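Local coordinates for glideosome-associated protein 50 (Plasmodium falciparum 3D7, PDB 3TGH), which has a purple acid phosphatase-type fold and belongs to the glideosome, the parasite's gliding and invasion complex, which it may anchor to the inner membrane complex, at residues Q199-S204 with Y216-L221; A224-Y229 with N243-I248. All blocks are in the same frame, centred on the assembly; numbering follows the deposited sequence.

Interaction 1. Residues Q199-S204 with Y216-L221; sequences QPIYSS and YLLPLL
Ile-201 sends its CD1 into a trio of leucines at the start of the short helix that runs to residue 223. The apolar contacts centre on this methyl: it meets Leu-221 CD1 tip to tip at 3.8 Å, lies 3.9 Å from Leu-217 CD1, and rests at the flank of Leu-218, 4.2 Å from its CB. Ile-201 has CG1 anti to its own carbonyl carbon (chi1 -66°) and an extended outer chain, which carries CD1 out to the helix. Its other branch serves the loop itself: CG2 sits 3.8 Å above the ring plane of Tyr-202, over the centre.

The Tyr-202 ring makes the second apolar contact. Leu-218 and Tyr-202 cross at about a right angle, and Leu-218 CD2 comes in obliquely at the hydroxyl end of the ring, 3.1 Å from Tyr-202 OH, a close approach for a methyl and a hydroxyl. The ring also meets His-247 of strand 245-250 edge-to-face.

Within the loop, Gln-199 NE2 donates to Pro-200 O at 2.9 Å, nearly straight (168°) and on a carbonyl lone pair, and also pairs with Ser-207 OG; Ser-203 and Ser-204 bond outward, to Asp-234 and Glu-238. The loop follows strand 192-196 and passes by His-233, a metal ligand; a hydrophobic seam between such a loop and a sheet-covering helix fits the layered alpha/beta calcineurin-like phosphoesterase fold.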
loop_
_atom_site.group_PDB
_atom_site.type_symbol
_atom_site.label_atom_id
_atom_site.label_comp_id
_atom_site.label_asym_id
_atom_site.label_seq_id
_atom_site.Cartn_x
_atom_site.Cartn_y
_atom_site.Cartn_z
ATOM N N GLN A 199 -6.708 3.024 -5.871
ATOM C CA GLN A 199 -7.064 2.790 -7.269
ATOM C C GLN A 199 -5.846 2.427 -8.140
ATOM O O GLN A 199 -4.869 3.180 -8.192
ATOM C CB GLN A 199 -7.766 4.037 -7.829
ATOM C CG GLN A 199 -8.046 4.015 -9.316
ATOM C CD GLN A 199 -9.036 2.951 -9.717
ATOM O OE1 GLN A 199 -10.150 2.897 -9.197
ATOM N NE2 GLN A 199 -8.643 2.104 -10.671
ATOM N N PRO A 200 -5.907 1.281 -8.849
ATOM C CA PRO A 200 -4.838 0.961 -9.805
ATOM C C PRO A 200 -4.820 1.869 -11.028
ATOM O O PRO A 200 -5.861 2.372 -11.453
ATOM C CB PRO A 200 -5.152 -0.476 -10.246
ATOM C CG PRO A 200 -6.513 -0.761 -9.784
ATOM C CD PRO A 200 -6.839 0.162 -8.666
ATOM N N ILE A 201 -3.628 2.055 -11.585
ATOM C CA ILE A 201 -3.456 2.680 -12.880
ATOM C C ILE A 201 -3.848 1.660 -13.956
ATOM O O ILE A 201 -4.615 1.972 -14.868
ATOM C CB ILE A 201 -1.998 3.123 -13.093
ATOM C CG1 ILE A 201 -1.633 4.235 -12.111
ATOM C CG2 ILE A 201 -1.778 3.571 -14.551
ATOM C CD1 ILE A 201 -0.124 4.489 -11.995
ATOM N N TYR A 202 -3.310 0.445 -13.831
ATOM C CA TYR A 202 -3.568 -0.635 -14.781
ATOM C C TYR A 202 -4.157 -1.819 -14.037
ATOM O O TYR A 202 -3.660 -2.201 -12.978
ATOM C CB TYR A 202 -2.279 -1.069 -15.470
ATOM C CG TYR A 202 -1.638 -0.030 -16.355
ATOM C CD1 TYR A 202 -2.381 0.666 -17.310
ATOM C CD2 TYR A 202 -0.273 0.231 -16.269
ATOM C CE1 TYR A 202 -1.780 1.608 -18.131
ATOM C CE2 TYR A 202 0.334 1.166 -17.090
ATOM C CZ TYR A 202 -0.420 1.846 -18.022
ATOM O OH TYR A 202 0.191 2.776 -18.826
ATOM N N SER A 203 -5.220 -2.400 -14.591
ATOM C CA SER A 203 -5.888 -3.538 -13.958
ATOM C C SER A 203 -6.750 -4.296 -14.963
ATOM O O SER A 203 -7.483 -3.689 -15.750
ATOM C CB SER A 203 -6.756 -3.072 -12.786
ATOM O OG SER A 203 -7.489 -4.136 -12.190
ATOM N N SER A 204 -6.664 -5.623 -14.907
ATOM C CA SER A 204 -7.558 -6.496 -15.666
ATOM C C SER A 204 -8.859 -6.753 -14.893
ATOM O O SER A 204 -9.769 -7.410 -15.408
ATOM C CB SER A 204 -6.867 -7.828 -15.990
ATOM O OG SER A 204 -5.641 -7.628 -16.673
ATOM N N TYR A 216 -1.789 11.420 -15.331
ATOM C CA TYR A 216 -1.217 12.329 -14.322
ATOM C C TYR A 216 -0.259 11.689 -13.324
ATOM O O TYR A 216 0.709 12.324 -12.920
ATOM C CB TYR A 216 -2.325 13.043 -13.544
ATOM C CG TYR A 216 -3.099 14.027 -14.387
ATOM C CD1 TYR A 216 -2.503 15.201 -14.839
ATOM C CD2 TYR A 216 -4.421 13.784 -14.742
ATOM C CE1 TYR A 216 -3.206 16.111 -15.621
ATOM C CE2 TYR A 216 -5.134 14.685 -15.527
ATOM C CZ TYR A 216 -4.518 15.846 -15.965
ATOM O OH TYR A 216 -5.215 16.746 -16.740
ATOM N N LEU A 217 -0.533 10.461 -12.898
ATOM C CA LEU A 217 0.282 9.831 -11.844
ATOM C C LEU A 217 1.450 9.084 -12.486
ATOM O O LEU A 217 2.599 9.250 -12.076
ATOM C CB LEU A 217 -0.567 8.858 -11.016
ATOM C CG LEU A 217 -0.277 8.545 -9.536
ATOM C CD1 LEU A 217 -0.671 7.103 -9.218
ATOM C CD2 LEU A 217 1.152 8.854 -9.080
ATOM N N LEU A 218 1.155 8.273 -13.501
ATOM C CA LEU A 218 2.168 7.381 -14.083
ATOM C C LEU A 218 3.455 8.076 -14.556
ATOM O O LEU A 218 4.547 7.555 -14.312
ATOM C CB LEU A 218 1.576 6.516 -15.199
ATOM C CG LEU A 218 2.509 5.459 -15.805
ATOM C CD1 LEU A 218 3.036 4.494 -14.744
ATOM C CD2 LEU A 218 1.789 4.696 -16.921
ATOM N N PRO A 219 3.343 9.242 -15.225
ATOM C CA PRO A 219 4.562 9.926 -15.667
ATOM C C PRO A 219 5.504 10.313 -14.522
ATOM O O PRO A 219 6.725 10.263 -14.695
ATOM C CB PRO A 219 4.026 11.175 -16.378
ATOM C CG PRO A 219 2.661 10.788 -16.822
ATOM C CD PRO A 219 2.136 9.924 -15.721
ATOM N N LEU A 220 4.943 10.680 -13.369
ATOM C CA LEU A 220 5.750 10.965 -12.171
ATOM C C LEU A 220 6.455 9.714 -11.648
ATOM O O LEU A 220 7.600 9.780 -11.199
ATOM C CB LEU A 220 4.889 11.556 -11.047
ATOM C CG LEU A 220 4.152 12.869 -11.328
ATOM C CD1 LEU A 220 3.320 13.253 -10.122
ATOM C CD2 LEU A 220 5.102 14.000 -11.699
ATOM N N LEU A 221 5.763 8.580 -11.686
ATOM C CA LEU A 221 6.336 7.321 -11.215
ATOM C C LEU A 221 7.470 6.866 -12.128
ATOM O O LEU A 221 8.513 6.418 -11.654
ATOM C CB LEU A 221 5.261 6.235 -11.125
ATOM C CG LEU A 221 4.038 6.513 -10.254
ATOM C CD1 LEU A 221 3.126 5.292 -10.266
ATOM C CD2 LEU A 221 4.417 6.886 -8.826
#

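Interaction 2. Residues A224-Y229 with N243-I248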
loop_
_atom_site.group_PDB
_atom_site.type_symbol
_atom_site.label_atom_id
_atom_site.label_comp_id
_atom_site.label_asym_id
_atom_site.label_seq_id
_atom_site.Cartn_x
_atom_site.Cartn_y
_atom_site.Cartn_z
ATOM N N ALA A 224 10.626 8.992 -11.742
ATOM C CA ALA A 224 11.351 8.631 -10.520
ATOM C C ALA A 224 11.851 7.179 -10.481
ATOM O O ALA A 224 12.455 6.766 -9.498
ATOM C CB ALA A 224 10.487 8.920 -9.290
ATOM N N GLU A 225 11.613 6.416 -11.546
ATOM C CA GLU A 225 12.040 5.013 -11.635
ATOM C C GLU A 225 11.493 4.156 -10.489
ATOM O O GLU A 225 12.210 3.336 -9.899
ATOM C CB GLU A 225 13.564 4.906 -11.707
ATOM C CG GLU A 225 14.194 5.654 -12.871
ATOM C CD GLU A 225 15.626 5.222 -13.112
ATOM O OE1 GLU A 225 15.834 4.073 -13.563
ATOM O OE2 GLU A 225 16.545 6.025 -12.844
ATOM N N VAL A 226 10.215 4.362 -10.184
ATOM C CA VAL A 226 9.525 3.603 -9.163
ATOM C C VAL A 226 9.522 2.115 -9.520
ATOM O O VAL A 226 9.359 1.743 -10.685
ATOM C CB VAL A 226 8.083 4.141 -8.984
ATOM C CG1 VAL A 226 7.201 3.157 -8.223
ATOM C CG2 VAL A 226 8.137 5.516 -8.300
ATOM N N ASP A 227 9.701 1.274 -8.509
ATOM C CA ASP A 227 9.769 -0.172 -8.703
ATOM C C ASP A 227 8.387 -0.817 -8.739
ATOM O O ASP A 227 8.068 -1.562 -9.675
ATOM C CB ASP A 227 10.615 -0.803 -7.593
ATOM C CG ASP A 227 12.058 -0.348 -7.639
ATOM O OD1 ASP A 227 12.778 -0.733 -8.589
ATOM O OD2 ASP A 227 12.478 0.402 -6.731
ATOM N N LEU A 228 7.581 -0.526 -7.718
ATOM C CA LEU A 228 6.252 -1.115 -7.542
ATOM C C LEU A 228 5.207 -0.046 -7.241
ATOM O O LEU A 228 5.433 0.824 -6.399
ATOM C CB LEU A 228 6.240 -2.058 -6.342
ATOM C CG LEU A 228 6.543 -3.547 -6.442
ATOM C CD1 LEU A 228 7.843 -3.821 -7.142
ATOM C CD2 LEU A 228 6.534 -4.118 -5.031
ATOM N N TYR A 229 4.054 -0.135 -7.898
ATOM C CA TYR A 229 2.860 0.559 -7.430
ATOM C C TYR A 229 1.876 -0.516 -6.990
ATOM O O TYR A 229 1.407 -1.304 -7.805
ATOM C CB TYR A 229 2.237 1.465 -8.506
ATOM C CG TYR A 229 0.917 2.085 -8.066
ATOM C CD1 TYR A 229 0.807 2.737 -6.840
ATOM C CD2 TYR A 229 -0.221 1.996 -8.850
ATOM C CE1 TYR A 229 -0.390 3.287 -6.419
ATOM C CE2 TYR A 229 -1.434 2.560 -8.439
ATOM C CZ TYR A 229 -1.512 3.196 -7.216
ATOM O OH TYR A 229 -2.694 3.751 -6.783
ATOM N N ASN A 243 7.755 -1.354 -18.597
ATOM C CA ASN A 243 8.891 -0.425 -18.481
ATOM C C ASN A 243 9.612 -0.509 -17.128
ATOM O O ASN A 243 9.888 0.514 -16.498
ATOM C CB ASN A 243 8.441 1.023 -18.747
ATOM C CG ASN A 243 7.761 1.199 -20.106
ATOM O OD1 ASN A 243 6.895 2.065 -20.268
ATOM N ND2 ASN A 243 8.156 0.390 -21.086
ATOM N N ASP A 244 9.902 -1.735 -16.691
ATOM C CA ASP A 244 10.609 -2.001 -15.423
ATOM C C ASP A 244 9.874 -1.478 -14.176
ATOM O O ASP A 244 10.492 -1.261 -13.133
ATOM C CB ASP A 244 12.049 -1.456 -15.466
ATOM C CG ASP A 244 12.869 -2.044 -16.607
ATOM O OD1 ASP A 244 12.963 -3.288 -16.701
ATOM O OD2 ASP A 244 13.428 -1.259 -17.404
ATOM N N MET A 245 8.562 -1.285 -14.289
ATOM C CA MET A 245 7.717 -0.992 -13.138
ATOM C C MET A 245 6.657 -2.072 -13.036
ATOM O O MET A 245 6.016 -2.412 -14.034
ATOM C CB MET A 245 7.039 0.373 -13.273
ATOM C CG MET A 245 6.312 0.807 -12.001
ATOM S SD MET A 245 5.408 2.364 -12.116
ATOM C CE MET A 245 6.583 3.401 -12.988
ATOM N N ALA A 246 6.484 -2.612 -11.836
ATOM C CA ALA A 246 5.449 -3.594 -11.582
ATOM C C ALA A 246 4.226 -2.909 -10.973
ATOM O O ALA A 246 4.332 -2.184 -9.989
ATOM C CB ALA A 246 5.956 -4.685 -10.657
ATOM N N HIS A 247 3.067 -3.156 -11.570
ATOM C CA HIS A 247 1.797 -2.736 -11.009
ATOM C C HIS A 247 1.194 -3.957 -10.342
ATOM O O HIS A 247 0.899 -4.954 -11.000
ATOM C CB HIS A 247 0.880 -2.209 -12.114
ATOM C CG HIS A 247 1.435 -1.023 -12.836
ATOM N ND1 HIS A 247 1.019 0.265 -12.579
ATOM C CD2 HIS A 247 2.397 -0.928 -13.786
ATOM C CE1 HIS A 247 1.689 1.102 -13.352
ATOM N NE2 HIS A 247 2.528 0.403 -14.097
ATOM N N ILE A 248 1.043 -3.895 -9.029
ATOM C CA ILE A 248 0.539 -5.020 -8.278
ATOM C C ILE A 248 -0.818 -4.665 -7.705
ATOM O O ILE A 248 -0.948 -3.664 -6.993
ATOM C CB ILE A 248 1.491 -5.397 -7.139
ATOM C CG1 ILE A 248 2.830 -5.888 -7.703
ATOM C CG2 ILE A 248 0.846 -6.450 -6.251
ATOM C CD1 ILE A 248 3.874 -6.169 -6.642
#
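Leu-228 faces Ala-246 and Tyr-229 faces His-247 in parallel register, CA to CA 4.8 Å for the first pair and 5.0 Å for the second, joining strands 228-231 and 245-250 as neighbours in one of the two mixed sheets of the metallophosphoesterase fold. Three backbone hydrogen bonds, each 2.9 Å, stitch the pair: Ala-246 N to Asp-227 O, Tyr-229 N to Ala-246 O, and Ile-248 N to Tyr-229 O. Leu-228 CA adds a C-H...O contact to Ala-246 O at 3.3 Å. The first strand is reached through a Schellman motif at Glu-225, where the chain leaves helix 218-223 with positive phi and two bonds back into the last turn.

On the face of Leu-228 and Ala-246 the contact is aliphatic. Ile-248 CD1 reaches back to Leu-228, 3.7 Å from its CD2 and equally near its CG, because CG1 stands anti to the carbonyl carbon (chi1 -65°) and the chain then runs extended; Leu-228 CD1 touches Ala-246 CB at 4.1 Å. Leu-228 and Ile-248 also touch strand 285-292 of the other sheet, placing this face between the two sheets.

The face of Tyr-229 and His-247 is turned toward helix 218-223 and the 199-204 loop. His-247 ND1 comes to the edge of the Tyr-229 ring, near its plane, 4.3 Å from CD2, while Tyr-229 OH bonds Gln-199 O. Beside them Met-245 bends at chi3; its CE packs against Val-226 CB, and its CG lies 3.4 Å from Val-226 O.

The buried carboxylate of Asp-227 is held from outside the pair: OD2 accepts from Ile-193 N and OD1 forms a salt bridge with Lys-307, whose NZ also bonds Asp-244 O.

Overall arrangement
From the N terminus, the chain leaves strand 192-196 into loop 199-204, passes through helix 211-216, and comes back at 216-221, where interaction 1 closes that excursion. The helix then hands over to strand 228-231; the chain turns through strand 237-242 and returns along 245-250, where interaction 2 closes. The two are in series, neither nested nor crossed, with centres about 10 Å apart. They touch directly, through a probable hydrogen bond from Val-226 N to Leu-221 O and through Leu-221 CB against Met-245 CE. Together they fasten helix 218-223 and the loop near metal ligand His-233 onto one sheet.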